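PDB 2Z4T: beta-galactoside alpha-2,6-sialyltransferase from Photobacterium sp., which transfers sialic acid from CMP-sialic acid to the 6-position of galactose in acceptors such as lactose, using a GT-B-fold catalytic region. Local coordinates for residues 378-392 with 498-511. Residues are numbered along the deposited sequence; the frame is centred on the assembly and turned at random. Where two conformers were deposited one is given.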
# COMPACT_ATOMS: atom_id res chain seq x y z
N GLN A 378 11.95 -15.73 21.09
CA GLN A 378 11.86 -14.29 21.12
C GLN A 378 11.83 -13.76 22.57
O GLN A 378 12.40 -12.70 22.86
CB GLN A 378 10.68 -13.81 20.28
CG GLN A 378 10.91 -14.02 18.78
CD GLN A 378 9.71 -13.64 17.91
OE1 GLN A 378 9.48 -12.46 17.63
NE2 GLN A 378 8.95 -14.65 17.48
N ILE A 379 11.18 -14.51 23.46
CA ILE A 379 11.24 -14.25 24.88
C ILE A 379 12.70 -14.27 25.33
O ILE A 379 13.16 -13.38 26.07
CB ILE A 379 10.40 -15.27 25.67
CG1 ILE A 379 8.90 -14.94 25.50
CG2 ILE A 379 10.80 -15.28 27.16
CD1 ILE A 379 7.93 -15.99 26.07
N ASN A 380 13.46 -15.24 24.84
CA ASN A 380 14.85 -15.29 25.18
C ASN A 380 15.64 -14.10 24.61
O ASN A 380 16.58 -13.61 25.27
CB ASN A 380 15.48 -16.62 24.77
CG ASN A 380 16.85 -16.80 25.37
OD1 ASN A 380 17.00 -16.78 26.58
ND2 ASN A 380 17.86 -16.96 24.54
N VAL A 381 15.26 -13.62 23.43
CA VAL A 381 15.93 -12.46 22.85
C VAL A 381 15.62 -11.20 23.66
O VAL A 381 16.53 -10.44 23.99
CB VAL A 381 15.63 -12.27 21.36
CG1 VAL A 381 16.28 -10.99 20.84
CG2 VAL A 381 16.11 -13.47 20.59
N ILE A 382 14.34 -10.99 24.00
CA ILE A 382 13.96 -9.87 24.88
C ILE A 382 14.79 -9.94 26.17
O ILE A 382 15.33 -8.93 26.63
CB ILE A 382 12.43 -9.85 25.16
CG1 ILE A 382 11.65 -9.56 23.87
CG2 ILE A 382 12.06 -8.81 26.23
CD1 ILE A 382 10.23 -9.97 23.90
N ASN A 383 14.91 -11.13 26.74
CA ASN A 383 15.64 -11.31 28.00
C ASN A 383 17.09 -10.92 27.90
O ASN A 383 17.64 -10.30 28.81
CB ASN A 383 15.49 -12.73 28.53
CG ASN A 383 14.11 -12.97 29.10
OD1 ASN A 383 13.39 -12.01 29.39
ND2 ASN A 383 13.73 -14.23 29.26
N ASN A 384 17.70 -11.26 26.77
CA ASN A 384 19.08 -10.86 26.53
C ASN A 384 19.28 -9.35 26.58
O ASN A 384 20.27 -8.86 27.14
CB ASN A 384 19.54 -11.46 25.21
CG ASN A 384 20.21 -12.80 25.40
OD1 ASN A 384 21.39 -12.84 25.76
ND2 ASN A 384 19.47 -13.91 25.19
N ALA A 385 18.31 -8.61 26.04
CA ALA A 385 18.31 -7.14 26.01
C ALA A 385 18.12 -6.45 27.37
O ALA A 385 18.72 -5.39 27.61
CB ALA A 385 17.27 -6.62 25.00
N ILE A 386 17.28 -7.04 28.23
CA ILE A 386 16.87 -6.38 29.49
C ILE A 386 17.50 -7.01 30.74
O ILE A 386 17.22 -6.57 31.86
CB ILE A 386 15.32 -6.38 29.67
CG1 ILE A 386 14.82 -7.77 30.17
CG2 ILE A 386 14.61 -5.88 28.39
CD1 ILE A 386 13.28 -7.96 30.22
N ASN A 387 18.33 -8.05 30.54
CA ASN A 387 18.99 -8.73 31.65
C ASN A 387 20.50 -8.36 31.70
O ASN A 387 21.23 -8.52 30.72
CB ASN A 387 18.75 -10.25 31.56
CG ASN A 387 19.23 -11.02 32.81
OD1 ASN A 387 20.34 -10.81 33.28
ND2 ASN A 387 18.40 -11.92 33.32
N GLU A 388 20.95 -7.86 32.85
CA GLU A 388 22.34 -7.41 32.99
C GLU A 388 23.39 -8.51 32.80
O GLU A 388 24.53 -8.22 32.44
CB GLU A 388 22.56 -6.74 34.34
CG GLU A 388 21.76 -5.46 34.51
CD GLU A 388 22.20 -4.65 35.71
OE1 GLU A 388 23.42 -4.41 35.85
OE2 GLU A 388 21.32 -4.27 36.52
N SER A 389 22.99 -9.76 33.04
CA SER A 389 23.90 -10.89 32.94
C SER A 389 24.14 -11.33 31.50
O SER A 389 24.79 -12.34 31.26
CB SER A 389 23.39 -12.06 33.79
OG SER A 389 22.20 -12.59 33.24
N SER A 390 23.65 -10.55 30.54
CA SER A 390 23.93 -10.81 29.11
C SER A 390 24.83 -9.76 28.45
O SER A 390 24.70 -8.56 28.74
CB SER A 390 22.64 -10.93 28.30
OG SER A 390 22.92 -10.89 26.90
N PRO A 391 25.72 -10.20 27.54
CA PRO A 391 26.48 -9.22 26.76
C PRO A 391 25.61 -8.36 25.83
O PRO A 391 26.05 -7.30 25.40
CB PRO A 391 27.47 -10.07 25.96
CG PRO A 391 26.89 -11.45 25.94
CD PRO A 391 26.06 -11.60 27.18
N HIS A 392 24.38 -8.79 25.53
CA HIS A 392 23.48 -7.99 24.67
C HIS A 392 22.61 -6.98 25.42
O HIS A 392 21.81 -6.26 24.82
CB HIS A 392 22.65 -8.91 23.76
CG HIS A 392 23.49 -9.92 23.05
ND1 HIS A 392 24.39 -9.57 22.07
CD2 HIS A 392 23.64 -11.25 23.25
CE1 HIS A 392 25.04 -10.65 21.67
NE2 HIS A 392 24.61 -11.68 22.37
N LEU A 498 23.93 -12.23 14.58
CA LEU A 498 23.54 -13.10 15.69
C LEU A 498 22.44 -14.07 15.26
O LEU A 498 21.56 -13.68 14.54
CB LEU A 498 23.04 -12.26 16.88
CG LEU A 498 24.04 -11.23 17.39
CD1 LEU A 498 23.38 -10.15 18.25
CD2 LEU A 498 25.19 -11.94 18.14
N PHE A 499 22.49 -15.31 15.70
CA PHE A 499 21.38 -16.23 15.45
C PHE A 499 20.82 -16.57 16.80
O PHE A 499 21.58 -16.61 17.75
CB PHE A 499 21.86 -17.50 14.73
CG PHE A 499 22.44 -17.25 13.40
CD1 PHE A 499 21.61 -17.12 12.28
CD2 PHE A 499 23.83 -17.10 13.25
CE1 PHE A 499 22.15 -16.85 11.01
CE2 PHE A 499 24.38 -16.82 12.00
CZ PHE A 499 23.54 -16.71 10.87
N TRP A 500 19.52 -16.81 16.93
CA TRP A 500 18.86 -17.22 18.18
C TRP A 500 19.68 -18.14 19.04
O TRP A 500 19.56 -18.19 20.26
CB TRP A 500 17.57 -17.98 17.87
CG TRP A 500 16.37 -17.15 17.57
CD1 TRP A 500 16.19 -15.83 17.85
CD2 TRP A 500 15.14 -17.61 16.98
NE1 TRP A 500 14.94 -15.43 17.45
CE2 TRP A 500 14.27 -16.50 16.91
CE3 TRP A 500 14.70 -18.85 16.50
CZ2 TRP A 500 12.98 -16.58 16.37
CZ3 TRP A 500 13.41 -18.93 15.96
CH2 TRP A 500 12.57 -17.80 15.91
N ALA A 501 20.64 -18.85 18.44
CA ALA A 501 21.05 -20.10 19.09
C ALA A 501 22.44 -20.52 19.68
O ALA A 501 22.42 -21.52 20.42
CB ALA A 501 20.43 -21.30 18.30
N ASP A 502 23.61 -19.87 19.50
CA ASP A 502 24.00 -18.44 19.35
C ASP A 502 23.86 -17.49 20.54
O ASP A 502 24.85 -16.88 20.96
CB ASP A 502 23.69 -17.77 18.01
CG ASP A 502 24.69 -16.64 17.65
OD1 ASP A 502 24.95 -16.40 16.45
OD2 ASP A 502 25.22 -15.96 18.55
N LEU A 503 22.67 -17.36 21.12
CA LEU A 503 22.55 -16.41 22.21
C LEU A 503 22.55 -17.16 23.54
O LEU A 503 22.15 -18.33 23.57
CB LEU A 503 21.26 -15.60 22.10
CG LEU A 503 21.08 -14.64 20.93
CD1 LEU A 503 19.65 -14.12 20.96
CD2 LEU A 503 22.11 -13.50 20.95
N PRO A 504 22.98 -16.50 24.63
CA PRO A 504 22.94 -17.12 25.94
C PRO A 504 21.52 -17.42 26.32
O PRO A 504 20.62 -16.70 25.92
CB PRO A 504 23.48 -16.04 26.88
CG PRO A 504 23.98 -14.93 26.03
CD PRO A 504 23.52 -15.12 24.65
N ASN A 505 21.32 -18.48 27.10
CA ASN A 505 20.00 -18.82 27.59
C ASN A 505 19.66 -18.08 28.91
O ASN A 505 20.21 -18.37 29.99
CB ASN A 505 19.88 -20.34 27.75
CG ASN A 505 18.47 -20.78 28.07
OD1 ASN A 505 17.55 -19.96 28.21
ND2 ASN A 505 18.28 -22.09 28.21
N CYS A 506 18.73 -17.14 28.81
CA CYS A 506 18.37 -16.32 29.95
C CYS A 506 17.13 -16.83 30.67
O CYS A 506 16.60 -16.12 31.53
CB CYS A 506 18.16 -14.89 29.50
SG CYS A 506 19.60 -14.19 28.70
N GLU A 507 16.67 -18.04 30.36
CA GLU A 507 15.34 -18.45 30.84
C GLU A 507 15.24 -18.56 32.36
O GLU A 507 14.19 -18.27 32.94
CB GLU A 507 14.82 -19.70 30.11
CG GLU A 507 15.39 -21.02 30.57
CD GLU A 507 15.12 -22.18 29.61
OE1 GLU A 507 16.02 -23.05 29.47
OE2 GLU A 507 14.02 -22.26 28.98
N THR A 508 16.34 -18.97 33.00
CA THR A 508 16.37 -19.13 34.47
C THR A 508 16.45 -17.81 35.21
O THR A 508 16.38 -17.80 36.42
CB THR A 508 17.58 -19.97 34.96
OG1 THR A 508 18.80 -19.26 34.64
CG2 THR A 508 17.59 -21.38 34.35
N GLY A 509 16.64 -16.71 34.50
CA GLY A 509 16.89 -15.44 35.16
C GLY A 509 18.36 -15.06 35.14
O GLY A 509 18.73 -13.89 35.34
N VAL A 510 19.23 -16.04 34.92
CA VAL A 510 20.64 -15.73 34.67
C VAL A 510 20.95 -16.15 33.23
O VAL A 510 20.50 -17.21 32.77
CB VAL A 510 21.60 -16.42 35.69
CG1 VAL A 510 23.03 -15.88 35.57
CG2 VAL A 510 21.08 -16.26 37.15
N CYS A 511 21.68 -15.29 32.52
CA CYS A 511 22.03 -15.56 31.14
C CYS A 511 23.27 -16.49 31.03
O CYS A 511 24.40 -16.07 31.28
CB CYS A 511 22.22 -14.25 30.37
SG CYS A 511 20.71 -13.25 30.20
O HOH W 1 17.50 -17.32 21.75
O HOH W 2 16.14 -13.09 31.96
O HOH W 3 25.96 -14.07 22.18
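N380 and N384, one helical turn apart, both donate through ND2 to the carbonyl of P504. The N384 bond is 3.1 Å from ND2 to O and nearly straight at 171°; the N380 donor lies tilted 30° from the carbonyl plane. N380 also uses its other amide end, OD1 taking the backbone N of C506 at 2.8 Å in the carbonyl plane, so one side chain brackets the chain on both sides of N505. With CG anti to its backbone N (chi1 -168°), the N380 amide extends to the C-terminal segment. Beyond the helix end, N387 ND2 reaches G509 O at 2.8 Å from above the carbonyl plane, while S389 OG accepts from C511 N.

The C506–C511 disulfide spans a six-residue loop that begins with a type I turn at 506-509 and lies against this surface: C506 CB meets N383 CB at 3.6 Å, and C511 SG packs on S390 CB. At the other end, V381 CG2 touches L503 CD1 and, in the modelled W500 conformer, W500 CD1, and L503 CD2 approaches H392 NE2 at 3.4 Å.

Bonds within 378-392 hold these groups in place. N384 ND2 also bonds to N380 O, and its OD1 receives the S390 hydroxyl on a lone pair, which sets the amide rotation. N387 OD1 forms an Asx turn with S389 N and also accepts from S389 OG.

E507 is salt-bridged to K376, N383 OD1 bonds to Y419, and Q378 to T362, beside CMP-binding G361. The contact thus straps the C-terminal tail, following edge strand 498-499, across the outer side of helix 371-386 and loop 387-392, while V381 packs on strands 356-360, 443-447 and 460-465 of a Rossmann-like parallel sheet, consistent with the CMP-binding domain of a GT-B fold.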